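Mannan endo-1,4-beta-mannosidase (Bacillus subtilis, PDB 3CBW) hydrolyses internal beta-1,4-mannosidic linkages of mannan, galactomannan and glucomannan, and so takes part in glucomannan degradation. Local coordinates at residues 270-276 with 301-307; 42-48 with 70-76. The protein carries 3 engineered substitutions. The contacts are given in a common frame with arbitrary orientation. Numbering follows the deposited sequence.

Contact 1. Residues 270-276 with 301-307; sequences PFAFTEV and TIYFLAW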
# COMPACT_ATOMS: atom_id res chain seq x y z
N PRO A 270 -13.16 1.48 -3.29
CA PRO A 270 -12.35 2.56 -3.84
C PRO A 270 -11.06 2.01 -4.44
O PRO A 270 -10.49 1.04 -3.92
CB PRO A 270 -12.08 3.46 -2.62
CG PRO A 270 -13.25 3.21 -1.74
CD PRO A 270 -13.52 1.73 -1.89
N PHE A 271 -10.61 2.65 -5.51
CA PHE A 271 -9.46 2.21 -6.31
C PHE A 271 -8.31 3.21 -6.20
O PHE A 271 -8.53 4.42 -6.24
CB PHE A 271 -9.89 2.07 -7.78
CG PHE A 271 -8.74 1.78 -8.71
CD1 PHE A 271 -8.37 0.47 -8.98
CD2 PHE A 271 -8.00 2.82 -9.28
CE1 PHE A 271 -7.28 0.22 -9.81
CE2 PHE A 271 -6.91 2.57 -10.08
CZ PHE A 271 -6.56 1.28 -10.36
N ALA A 272 -7.09 2.70 -6.11
CA ALA A 272 -5.90 3.55 -6.09
C ALA A 272 -4.77 2.95 -6.92
O ALA A 272 -4.75 1.75 -7.17
CB ALA A 272 -5.43 3.75 -4.66
N PHE A 273 -3.86 3.81 -7.37
CA PHE A 273 -2.58 3.35 -7.89
C PHE A 273 -1.61 3.24 -6.73
O PHE A 273 -0.99 4.22 -6.29
CB PHE A 273 -2.06 4.28 -9.00
CG PHE A 273 -2.73 4.03 -10.32
CD1 PHE A 273 -2.47 2.85 -11.01
CD2 PHE A 273 -3.67 4.90 -10.83
CE1 PHE A 273 -3.11 2.56 -12.20
CE2 PHE A 273 -4.31 4.61 -12.04
CZ PHE A 273 -4.03 3.44 -12.72
N THR A 274 -1.56 2.04 -6.17
CA THR A 274 -0.94 1.80 -4.88
C THR A 274 0.59 1.82 -4.92
O THR A 274 1.21 1.98 -3.88
CB THR A 274 -1.49 0.49 -4.29
OG1 THR A 274 -1.50 -0.51 -5.30
CG2 THR A 274 -2.91 0.70 -3.80
N GLU A 275 1.16 1.66 -6.11
CA GLU A 275 2.57 1.96 -6.43
C GLU A 275 2.60 2.43 -7.86
O GLU A 275 1.86 1.92 -8.71
CB GLU A 275 3.48 0.75 -6.36
CG GLU A 275 3.76 0.28 -4.98
CD GLU A 275 4.95 -0.69 -4.87
OE1 GLU A 275 5.85 -0.72 -5.73
OE2 GLU A 275 4.97 -1.43 -3.90
N VAL A 276 3.45 3.40 -8.15
CA VAL A 276 3.65 3.83 -9.53
C VAL A 276 5.10 4.20 -9.75
O VAL A 276 5.76 4.72 -8.85
CB VAL A 276 2.70 5.01 -9.96
CG1 VAL A 276 2.83 6.19 -9.07
CG2 VAL A 276 2.96 5.46 -11.40
N THR A 301 -9.75 6.70 -9.51
CA THR A 301 -8.53 6.70 -8.71
C THR A 301 -8.62 7.70 -7.56
O THR A 301 -8.90 8.89 -7.77
CB THR A 301 -7.32 7.08 -9.57
OG1 THR A 301 -7.18 6.13 -10.63
CG2 THR A 301 -6.04 7.08 -8.75
N ILE A 302 -8.38 7.23 -6.34
CA ILE A 302 -8.40 8.12 -5.17
C ILE A 302 -7.02 8.54 -4.68
O ILE A 302 -6.91 9.51 -3.94
CB ILE A 302 -9.23 7.54 -3.99
CG1 ILE A 302 -8.62 6.25 -3.45
CG2 ILE A 302 -10.70 7.36 -4.42
CD1 ILE A 302 -9.15 5.87 -2.07
N TYR A 303 -5.96 7.82 -5.06
CA TYR A 303 -4.60 8.21 -4.72
C TYR A 303 -3.61 7.52 -5.62
O TYR A 303 -3.93 6.52 -6.26
CB TYR A 303 -4.28 7.97 -3.24
CG TYR A 303 -3.91 6.58 -2.74
CD1 TYR A 303 -2.62 6.07 -2.93
CD2 TYR A 303 -4.78 5.85 -1.95
CE1 TYR A 303 -2.25 4.82 -2.40
CE2 TYR A 303 -4.42 4.62 -1.41
CZ TYR A 303 -3.16 4.12 -1.63
OH TYR A 303 -2.80 2.91 -1.08
N PHE A 304 -2.41 8.08 -5.68
CA PHE A 304 -1.25 7.37 -6.23
C PHE A 304 -0.11 7.43 -5.24
O PHE A 304 -0.03 8.37 -4.44
CB PHE A 304 -0.82 7.94 -7.59
CG PHE A 304 -0.27 9.35 -7.52
CD1 PHE A 304 1.07 9.57 -7.22
CD2 PHE A 304 -1.09 10.43 -7.77
CE1 PHE A 304 1.58 10.87 -7.16
CE2 PHE A 304 -0.60 11.73 -7.71
CZ PHE A 304 0.73 11.95 -7.41
N LEU A 305 0.77 6.42 -5.29
CA LEU A 305 1.96 6.41 -4.44
C LEU A 305 3.15 6.12 -5.33
O LEU A 305 3.36 4.98 -5.75
CB LEU A 305 1.85 5.35 -3.32
CG LEU A 305 3.03 5.33 -2.34
CD1 LEU A 305 2.67 6.08 -1.09
CD2 LEU A 305 3.49 3.91 -1.98
N ALA A 306 3.88 7.17 -5.68
CA ALA A 306 5.05 7.01 -6.50
C ALA A 306 6.19 6.50 -5.66
O ALA A 306 6.33 6.87 -4.49
CB ALA A 306 5.42 8.33 -7.17
N TRP A 307 7.02 5.63 -6.23
CA TRP A 307 8.15 5.12 -5.47
C TRP A 307 9.25 6.18 -5.34
O TRP A 307 9.13 7.29 -5.86
CB TRP A 307 8.67 3.82 -6.09
CG TRP A 307 9.09 2.78 -5.08
CD1 TRP A 307 10.35 2.26 -4.90
CD2 TRP A 307 8.24 2.12 -4.12
NE1 TRP A 307 10.34 1.32 -3.89
CE2 TRP A 307 9.06 1.20 -3.41
CE3 TRP A 307 6.88 2.20 -3.80
CZ2 TRP A 307 8.56 0.39 -2.39
CZ3 TRP A 307 6.39 1.39 -2.77
CH2 TRP A 307 7.23 0.49 -2.09
O HOH W 1 -0.23 2.31 -1.53

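Contact 2. Residues 42-48 with 70-76; sequences LSGAFGG and PAIYGCD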
# COMPACT_ATOMS: atom_id res chain seq x y z
N LEU A 42 -5.31 11.87 -4.16
CA LEU A 42 -4.21 12.17 -3.25
C LEU A 42 -2.87 11.83 -3.90
O LEU A 42 -2.71 10.75 -4.47
CB LEU A 42 -4.34 11.39 -1.94
CG LEU A 42 -5.15 12.05 -0.83
CD1 LEU A 42 -6.61 12.17 -1.23
CD2 LEU A 42 -5.03 11.26 0.45
N SER A 43 -1.91 12.73 -3.78
CA SER A 43 -0.53 12.41 -4.12
C SER A 43 0.09 11.54 -3.03
O SER A 43 -0.38 11.50 -1.89
CB SER A 43 0.26 13.69 -4.31
OG SER A 43 0.21 14.45 -3.12
N GLY A 44 1.17 10.86 -3.38
CA GLY A 44 1.81 9.95 -2.46
C GLY A 44 3.22 9.66 -2.90
O GLY A 44 3.54 9.68 -4.09
N ALA A 45 4.05 9.37 -1.91
CA ALA A 45 5.43 8.97 -2.17
C ALA A 45 5.90 7.96 -1.15
O ALA A 45 5.54 8.05 0.02
CB ALA A 45 6.34 10.17 -2.13
N PHE A 46 6.71 7.01 -1.60
CA PHE A 46 7.38 6.07 -0.72
C PHE A 46 8.60 6.75 -0.09
O PHE A 46 9.44 7.31 -0.79
CB PHE A 46 7.82 4.85 -1.52
CG PHE A 46 8.49 3.79 -0.71
CD1 PHE A 46 7.86 3.24 0.41
CD2 PHE A 46 9.75 3.31 -1.07
CE1 PHE A 46 8.46 2.23 1.16
CE2 PHE A 46 10.35 2.29 -0.33
CZ PHE A 46 9.71 1.75 0.78
N GLY A 47 8.68 6.69 1.23
CA GLY A 47 9.78 7.31 1.96
C GLY A 47 10.96 6.41 2.20
O GLY A 47 12.04 6.90 2.56
N GLY A 48 10.77 5.09 2.07
CA GLY A 48 11.85 4.12 2.23
C GLY A 48 11.56 3.03 3.24
O GLY A 48 10.46 2.94 3.80
N PRO A 70 3.69 15.33 -0.77
CA PRO A 70 2.72 14.26 -1.02
C PRO A 70 1.71 14.14 0.11
O PRO A 70 2.07 14.25 1.29
CB PRO A 70 3.58 13.00 -1.11
CG PRO A 70 4.89 13.35 -0.45
CD PRO A 70 5.07 14.83 -0.69
N ALA A 71 0.44 13.93 -0.23
CA ALA A 71 -0.57 13.70 0.80
C ALA A 71 -0.30 12.42 1.60
O ALA A 71 -0.50 12.40 2.82
CB ALA A 71 -1.97 13.68 0.20
N ILE A 72 0.15 11.37 0.92
CA ILE A 72 0.44 10.09 1.54
C ILE A 72 1.94 9.85 1.58
O ILE A 72 2.65 10.11 0.59
CB ILE A 72 -0.25 8.96 0.76
CG1 ILE A 72 -1.77 9.14 0.84
CG2 ILE A 72 0.19 7.58 1.27
CD1 ILE A 72 -2.53 8.32 -0.18
N TYR A 73 2.44 9.38 2.72
CA TYR A 73 3.86 9.06 2.84
C TYR A 73 4.00 7.63 3.31
O TYR A 73 3.38 7.22 4.30
CB TYR A 73 4.58 10.02 3.77
CG TYR A 73 6.05 10.19 3.43
CD1 TYR A 73 6.45 10.64 2.18
CD2 TYR A 73 7.04 9.96 4.39
CE1 TYR A 73 7.80 10.82 1.87
CE2 TYR A 73 8.40 10.14 4.08
CZ TYR A 73 8.76 10.59 2.83
OH TYR A 73 10.09 10.80 2.51
N GLY A 74 4.79 6.85 2.57
CA GLY A 74 4.91 5.44 2.83
C GLY A 74 6.18 5.03 3.54
O GLY A 74 7.25 5.62 3.32
N CYS A 75 6.06 3.99 4.37
CA CYS A 75 7.22 3.31 4.95
C CYS A 75 7.03 1.82 4.80
O CYS A 75 5.90 1.34 4.76
CB CYS A 75 7.38 3.67 6.44
SG CYS A 75 8.56 2.61 7.44
N ASP A 76 8.13 1.08 4.73
CA ASP A 76 8.05 -0.38 4.74
C ASP A 76 8.86 -0.86 5.93
O ASP A 76 10.03 -0.55 6.07
CB ASP A 76 8.55 -0.93 3.40
CG ASP A 76 8.23 -2.40 3.21
OD1 ASP A 76 8.64 -3.23 4.05
OD2 ASP A 76 7.59 -2.72 2.18

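Contact 1. Residues 270-276 with 301-307
Two neighbouring parallel strands run side by side here, their axes 17° apart. Pro270 CB meets Ile302 CD1 at 3.8 Å. Phe271 O then accepts a hydrogen bond from Ile302 N (2.8 Å). The methyl of Ala272 sits over one face of the Tyr303 ring, a CH-pi contact with CB 3.5 Å from the ring centroid. Phe273 hydrogen-bonds at both ends: its N to Tyr303 O (2.9 Å), its O to Leu305 N (3.0 Å). Thr274 O and Tyr303 OH share a water, while Thr274 OG1 hydrogen-bonds Asp249. At this point the register slips by one residue, a beta bulge. Glu275, at the corner, is probably the catalytic nucleophile. Its carboxylate CD lies 3.3 Å from Trp307 CZ3; OE2 forms a salt bridge with Arg172 and OE1 a hydrogen bond with Tyr251. Pairing resumes with Val276 N to Leu305 O (2.9 Å) and Trp307 N to Val276 O (3.0 Å). These are the two strands of a beta-alpha-beta unit, joined through helix 287-297, in a TIM barrel, with the probable nucleophile near the C-terminal end of its strand.

Contact 2. Residues 42-48 with 70-76
The segment 70-76 enters the sheet through a short lead-in. The Pro70 ring packs on Ala45, with CG 3.9 Å from Ala45 CB. Ala71 N donates to the side chain of Ser43, reaching OG at 2.9 Å; the same hydroxyl also forms a hydrogen bond with Asn330. Ala71 CB touches Leu42 CG at 3.7 Å.

Regular parallel pairing starts at Ile72. Its N donates to Ser43 O (2.9 Å), and its O accepts from Ala45 N (3.0 Å). Gly44 lies beside it, with the two CA atoms 4.2 Å apart. A side chain on Gly44 would press tightly on Ile72 CB. Ile72 CG1 also meets Leu42 CD2 at 3.9 Å. Tyr73 points to the other face, with Ala45, and Gly47 N lies over one face of its ring. Gly47 CA is 3.5 Å from Tyr73 CZ, and a CB on Gly47 would clash with this ring. Gly74 N hydrogen-bonds Ala45 O (2.9 Å), and Gly74 O receives Gly47 N (2.7 Å). The CA-to-CB bond of Cys75 points away from 42-48, and its SG is in a disulfide with Cys95. Asp76 N completes the pairing on Gly48 O (3.1 Å). Its CB meets Phe46 CE1 at 3.9 Å, and its carboxylate hydrogen-bonds His114, which probably binds substrate.

Helix 57-66 links the two strands in a beta-alpha-beta crossover and packs on Ala45, Pro70 and Tyr73. On the other face, Ile72 rests on Tyr303 and Leu305 of strand 301-306.

Overall arrangement
Contact 2 closes before contact 1 opens, so the two come in series along the chain, and their centres are about 10 Å apart. Both belong to the same parallel sheet. Strand 301-306 of contact 1 is next to strand 41-49 of contact 2, which gives the order 271-278, 301-306, 41-49, 72-79. Probable hydrogen bonds Ile302 O to Leu42 N and Ala306 O to Phe46 N, both 2.9 Å, join them. The early and late parts of the chain therefore meet here and close the barrel. Probable nucleophile Glu275 and probable substrate-binding Trp307, just past strand 301-306, belong to contact 1; contact 2 borders this region through Phe46, stacked on Trp307, and Asp76, hydrogen-bonded to His114.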